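Local coordinates for protein protocadherin-19 isoform 1 (Danio rerio, PDB 5CO1) that mediates calcium-dependent homophilic cell adhesion, weakly alone but robustly in complex with the cadherin cdh2, and is essential for early neurulation in the anterior neural plate, at residues V13-P18 with V69-E74; N106-E111 with S140-G145. All blocks are in the same frame, centred on the assembly; numbering follows the deposited sequence.

Interaction 1: residues V13-P18 with V69-E74. With CA (calcium ion), chain E; CA (calcium ion), chain F.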
loop_
_atom_site.group_PDB
_atom_site.type_symbol
_atom_site.label_atom_id
_atom_site.label_comp_id
_atom_site.label_asym_id
_atom_site.label_seq_id
_atom_site.Cartn_x
_atom_site.Cartn_y
_atom_site.Cartn_z
ATOM N N VAL A 13 10.656 -11.211 0.892
ATOM C CA VAL A 13 11.471 -10.103 0.533
ATOM C C VAL A 13 10.780 -8.809 0.805
ATOM O O VAL A 13 9.650 -8.646 0.416
ATOM C CB VAL A 13 11.809 -10.135 -0.932
ATOM C CG1 VAL A 13 12.600 -8.901 -1.282
ATOM C CG2 VAL A 13 12.648 -11.353 -1.217
ATOM N N LEU A 14 11.498 -7.861 1.404
ATOM C CA LEU A 14 10.947 -6.569 1.762
ATOM C C LEU A 14 10.560 -5.834 0.497
ATOM O O LEU A 14 11.302 -5.887 -0.483
ATOM C CB LEU A 14 11.983 -5.722 2.511
ATOM C CG LEU A 14 11.794 -5.897 3.972
ATOM C CD1 LEU A 14 12.809 -5.115 4.758
ATOM C CD2 LEU A 14 10.386 -5.432 4.281
ATOM N N GLU A 15 9.453 -5.110 0.518
ATOM C CA GLU A 15 9.224 -4.193 -0.577
ATOM C C GLU A 15 10.250 -3.098 -0.502
ATOM O O GLU A 15 10.822 -2.862 0.557
ATOM C CB GLU A 15 7.807 -3.622 -0.611
ATOM C CG GLU A 15 7.460 -2.605 0.446
ATOM C CD GLU A 15 6.073 -2.043 0.230
ATOM O OE1 GLU A 15 5.748 -1.707 -0.936
ATOM O OE2 GLU A 15 5.284 -2.015 1.200
ATOM N N ASN A 16 10.616 -2.626 -1.691
ATOM C CA ASN A 16 11.553 -1.523 -1.897
ATOM C C ASN A 16 12.980 -1.962 -1.636
ATOM O O ASN A 16 13.881 -1.151 -1.501
ATOM C CB ASN A 16 11.176 -0.313 -1.053
ATOM C CG ASN A 16 9.768 0.222 -1.376
ATOM O OD1 ASN A 16 9.256 0.084 -2.498
ATOM N ND2 ASN A 16 9.129 0.825 -0.371
ATOM N N SER A 17 13.186 -3.267 -1.593
ATOM C CA SER A 17 14.503 -3.801 -1.449
ATOM C C SER A 17 15.416 -3.220 -2.538
ATOM O O SER A 17 14.996 -2.996 -3.677
ATOM C CB SER A 17 14.477 -5.337 -1.528
ATOM O OG SER A 17 14.015 -5.907 -0.308
ATOM N N PRO A 18 16.676 -2.949 -2.175
ATOM C CA PRO A 18 17.601 -2.421 -3.149
ATOM C C PRO A 18 17.852 -3.430 -4.241
ATOM O O PRO A 18 17.902 -4.639 -3.983
ATOM C CB PRO A 18 18.875 -2.207 -2.345
ATOM C CG PRO A 18 18.417 -2.043 -0.947
ATOM C CD PRO A 18 17.261 -2.986 -0.824
ATOM N N VAL A 69 11.956 -2.387 -9.095
ATOM C CA VAL A 69 11.394 -1.877 -7.869
ATOM C C VAL A 69 10.209 -2.705 -7.423
ATOM O O VAL A 69 9.151 -2.633 -8.040
ATOM C CB VAL A 69 10.945 -0.422 -8.010
ATOM C CG1 VAL A 69 10.377 0.067 -6.692
ATOM C CG2 VAL A 69 12.122 0.445 -8.426
ATOM N N LEU A 70 10.355 -3.354 -6.263
ATOM C CA LEU A 70 9.331 -4.230 -5.701
ATOM C C LEU A 70 8.340 -3.456 -4.869
ATOM O O LEU A 70 8.699 -2.960 -3.798
ATOM C CB LEU A 70 9.969 -5.251 -4.778
ATOM C CG LEU A 70 10.744 -6.381 -5.417
ATOM C CD1 LEU A 70 11.277 -7.259 -4.314
ATOM C CD2 LEU A 70 9.875 -7.192 -6.356
ATOM N N ASP A 71 7.078 -3.432 -5.305
ATOM C CA ASP A 71 6.048 -2.640 -4.648
ATOM C C ASP A 71 4.917 -3.546 -4.250
ATOM O O ASP A 71 4.278 -4.140 -5.113
ATOM C CB ASP A 71 5.554 -1.542 -5.576
ATOM C CG ASP A 71 4.486 -0.647 -4.941
ATOM O OD1 ASP A 71 4.177 -0.763 -3.736
ATOM O OD2 ASP A 71 3.933 0.182 -5.686
ATOM N N HIS A 72 4.751 -3.739 -2.937
ATOM C CA HIS A 72 3.648 -4.537 -2.398
ATOM C C HIS A 72 2.283 -4.054 -2.896
ATOM O O HIS A 72 1.340 -4.847 -3.040
ATOM C CB HIS A 72 3.647 -4.476 -0.871
ATOM C CG HIS A 72 2.475 -5.149 -0.241
ATOM N ND1 HIS A 72 2.488 -6.474 0.124
ATOM C CD2 HIS A 72 1.254 -4.679 0.100
ATOM C CE1 HIS A 72 1.339 -6.788 0.698
ATOM N NE2 HIS A 72 0.574 -5.709 0.704
ATOM N N GLU A 73 2.137 -2.742 -3.042
ATOM C CA GLU A 73 0.823 -2.182 -3.400
ATOM C C GLU A 73 0.497 -2.455 -4.894
ATOM O O GLU A 73 -0.668 -2.602 -5.267
ATOM C CB GLU A 73 0.758 -0.691 -3.049
ATOM C CG GLU A 73 0.670 -0.415 -1.547
ATOM C CD GLU A 73 1.968 -0.695 -0.762
ATOM O OE1 GLU A 73 3.075 -0.292 -1.212
ATOM O OE2 GLU A 73 1.880 -1.296 0.346
ATOM N N GLU A 74 1.545 -2.699 -5.682
ATOM C CA GLU A 74 1.436 -3.147 -7.065
ATOM C C GLU A 74 1.223 -4.662 -7.204
ATOM O O GLU A 74 0.486 -5.086 -8.064
ATOM C CB GLU A 74 2.707 -2.721 -7.802
ATOM C CG GLU A 74 2.731 -2.971 -9.301
ATOM C CD GLU A 74 4.115 -2.724 -9.896
ATOM O OE1 GLU A 74 4.252 -2.775 -11.136
ATOM O OE2 GLU A 74 5.081 -2.502 -9.126
HETATM CA CA CA E . 4.962 0.440 -1.828
HETATM CA CA CA F . 3.551 -0.619 1.715
HETATM O O HOH W 1 3.733 2.366 -2.536
HETATM O O HOH W 2 6.597 0.668 -3.372
#
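Val13, at the end of strand 8-14, meets Leu70 through methyl groups: CG1 of Val13 lies 3.7 Å from CD1 of Leu70. The chain then enters a type II beta turn from Leu14 to Ser17, whose weak backbone bond is backed by Ser17 OG donating to Leu14 O. Glu15, inside this turn, carries the metal-binding part of the contact. Its CG sits between the backbone N and the carbonyl carbon (chi1 72°), and the chain beyond is extended, which carries the carboxylate past the backbone of 70-72. There Glu15 OE1 binds one calcium at 2.5 Å, and Glu15 OE2 the next at 2.3 Å. His72 N also donates to Glu15 OE1 (3.0 Å), arriving from above the carboxylate plane. Asn16 N donates to Leu70 O at 2.9 Å, tying the turn to the loop. Across from Glu15, Glu73 likewise bridges both calcium ions, and Asp71 OD1 binds the first while accepting from Glu73 N in an Asx turn. Glu15 and Asp71-His72-Glu73, the counterpart of the cadherin DRE motif, form the calcium-binding base of a cadherin repeat. Three carboxylates crowd together, Glu15 OE1 and Glu73 OE1 3.0 Å apart, their mutual repulsion probably offset by the calcium ions between them.

Interaction 2: residues N106-E111 with S140-G145. With CA (calcium ion), chain G; CA (calcium ion), chain F; CA (calcium ion), chain E.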
loop_
_atom_site.group_PDB
_atom_site.type_symbol
_atom_site.label_atom_id
_atom_site.label_comp_id
_atom_site.label_asym_id
_atom_site.label_seq_id
_atom_site.Cartn_x
_atom_site.Cartn_y
_atom_site.Cartn_z
ATOM N N ASN A 106 5.315 0.274 5.720
ATOM C CA ASN A 106 4.591 1.513 5.754
ATOM C C ASN A 106 5.239 2.607 4.899
ATOM O O ASN A 106 5.851 3.511 5.398
ATOM C CB ASN A 106 4.446 1.993 7.157
ATOM C CG ASN A 106 3.229 2.868 7.329
ATOM O OD1 ASN A 106 2.341 2.884 6.486
ATOM N ND2 ASN A 106 3.154 3.560 8.441
ATOM N N ASP A 107 5.050 2.535 3.600
ATOM C CA ASP A 107 5.525 3.573 2.716
ATOM C C ASP A 107 4.364 4.425 2.148
ATOM O O ASP A 107 4.510 5.035 1.120
ATOM C CB ASP A 107 6.359 2.950 1.583
ATOM C CG ASP A 107 5.595 1.888 0.781
ATOM O OD1 ASP A 107 4.631 1.292 1.313
ATOM O OD2 ASP A 107 6.023 1.578 -0.350
ATOM N N ASN A 108 3.205 4.423 2.795
ATOM C CA ASN A 108 2.047 5.186 2.315
ATOM C C ASN A 108 1.362 5.867 3.459
ATOM O O ASN A 108 0.876 5.211 4.370
ATOM C CB ASN A 108 1.019 4.281 1.619
ATOM C CG ASN A 108 1.396 3.956 0.188
ATOM O OD1 ASN A 108 1.270 4.802 -0.684
ATOM N ND2 ASN A 108 1.960 2.762 -0.039
ATOM N N ALA A 109 1.284 7.184 3.365
ATOM C CA ALA A 109 0.605 8.023 4.337
ATOM C C ALA A 109 -0.899 7.913 4.143
ATOM O O ALA A 109 -1.364 7.505 3.073
ATOM C CB ALA A 109 1.042 9.463 4.150
ATOM N N PRO A 110 -1.671 8.310 5.163
ATOM C CA PRO A 110 -3.124 8.268 5.000
ATOM C C PRO A 110 -3.622 9.363 4.081
ATOM O O PRO A 110 -3.092 10.461 4.143
ATOM C CB PRO A 110 -3.651 8.478 6.419
ATOM C CG PRO A 110 -2.549 8.065 7.315
ATOM C CD PRO A 110 -1.268 8.340 6.578
ATOM N N GLU A 111 -4.509 9.000 3.149
ATOM C CA GLU A 111 -5.286 9.946 2.317
ATOM C C GLU A 111 -6.578 10.326 3.051
ATOM O O GLU A 111 -7.345 9.452 3.471
ATOM C CB GLU A 111 -5.683 9.330 0.952
ATOM C CG GLU A 111 -4.569 8.638 0.174
ATOM C CD GLU A 111 -5.051 7.481 -0.734
ATOM O OE1 GLU A 111 -5.317 6.349 -0.245
ATOM O OE2 GLU A 111 -5.049 7.660 -1.973
ATOM N N SER A 140 -8.248 6.790 3.895
ATOM C CA SER A 140 -7.725 5.546 3.394
ATOM C C SER A 140 -6.195 5.498 3.501
ATOM O O SER A 140 -5.533 6.510 3.686
ATOM C CB SER A 140 -8.144 5.379 1.947
ATOM O OG SER A 140 -7.910 6.585 1.249
ATOM N N ASP A 141 -5.667 4.286 3.398
ATOM C CA ASP A 141 -4.253 4.035 3.359
ATOM C C ASP A 141 -4.072 2.833 2.431
ATOM O O ASP A 141 -4.621 1.754 2.678
ATOM C CB ASP A 141 -3.751 3.721 4.786
ATOM C CG ASP A 141 -2.245 3.948 4.964
ATOM O OD1 ASP A 141 -1.449 3.278 4.278
ATOM O OD2 ASP A 141 -1.846 4.723 5.856
ATOM N N ASN A 142 -3.252 3.004 1.407
ATOM C CA ASN A 142 -2.919 1.913 0.510
ATOM C C ASN A 142 -2.108 0.761 1.109
ATOM O O ASN A 142 -1.890 -0.214 0.416
ATOM C CB ASN A 142 -2.168 2.439 -0.721
ATOM C CG ASN A 142 -2.912 3.552 -1.430
ATOM O OD1 ASN A 142 -4.102 3.444 -1.698
ATOM N ND2 ASN A 142 -2.227 4.661 -1.671
ATOM N N ASP A 143 -1.574 0.894 2.325
ATOM C CA ASP A 143 -0.765 -0.184 2.926
ATOM C C ASP A 143 -1.711 -1.236 3.508
ATOM O O ASP A 143 -2.903 -0.986 3.629
ATOM C CB ASP A 143 0.197 0.342 4.023
ATOM C CG ASP A 143 1.219 1.353 3.499
ATOM O OD1 ASP A 143 1.916 1.047 2.500
ATOM O OD2 ASP A 143 1.319 2.465 4.105
ATOM N N SER A 144 -1.169 -2.377 3.924
ATOM C CA SER A 144 -1.957 -3.437 4.571
ATOM C C SER A 144 -1.712 -3.565 6.074
ATOM O O SER A 144 -0.881 -2.877 6.645
ATOM C CB SER A 144 -1.674 -4.771 3.894
ATOM O OG SER A 144 -1.781 -4.626 2.481
ATOM N N GLY A 145 -2.577 -4.311 6.736
ATOM C CA GLY A 145 -2.492 -4.518 8.170
ATOM C C GLY A 145 -2.593 -3.248 8.994
ATOM O O GLY A 145 -3.421 -2.351 8.725
HETATM CA CA CA G . 0.296 3.655 5.877
HETATM CA CA CA F . 3.551 -0.619 1.715
HETATM CA CA CA E . 4.962 0.440 -1.828
HETATM O O HOH W 1 3.733 2.366 -2.536
HETATM O O HOH W 3 -2.237 5.774 1.196
HETATM O O HOH W 2 6.597 0.668 -3.372
#
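Ser140 pairs with Glu111 as an antiparallel hydrogen-bonded pair: Glu111 N donates to Ser140 O at 2.7 Å and Ser140 N to Glu111 O at 2.8 Å. Ser140 OG adds a bond to Glu111 OE1, reached from above the carboxylate plane. Asp141, with CG anti to its backbone N (chi1 -159°), turns its carboxylate to a calcium ion that both its oxygens bind; Asn108 O, Asn106 OD1 and Asp143 OD2 bind the same ion. Asp141 OD1 also accepts from Asp143 N through its anti lone pair, an Asx turn. Asn142 sets its amide nearly perpendicular to that of Asn108, and its backbone N donates to a water that also bonds Ala109 O. Asp143 splits its carboxylate, OD2 on the ion held by Asp141 and OD1 on the next, where Asp107 OD1 joins it. Asn108 ND2 donates to Asp143 OD1 at 3.1 Å, nearly straight at 166°, the acceptor lying in the amide plane. Asp193 and Asn147 O complete the site of the ion held by Asp141. The contact thus joins the interdomain linker, a version of the cadherin DXNDNAPX motif, to the loop after strand 135-140, while Pro110 packs on Val150 of strand 150-155 and Ala191 of strand 184-193.

Interactions 1 and 2 face each other across the calcium-filled junction between two successive cadherin repeats, their centres about 14 Å apart. Two of the three ions are common to both: Asp107 joins Glu15, Asp71 and Glu73 on one, and Asp107 with Asp143 joins Glu15 and Glu73 on the other, where Asp104 and Ile105 O complete the protein ligands. Here Glu73 OE2 and Asp143 OD1 come within 3.2 Å, like charges held by the same metal. A direct link supplements the ions, with His72 NE2 and Ser144 OG 3.1 Å apart in a probable hydrogen bond. Such calcium bridging characteristically stiffens cadherin linkers.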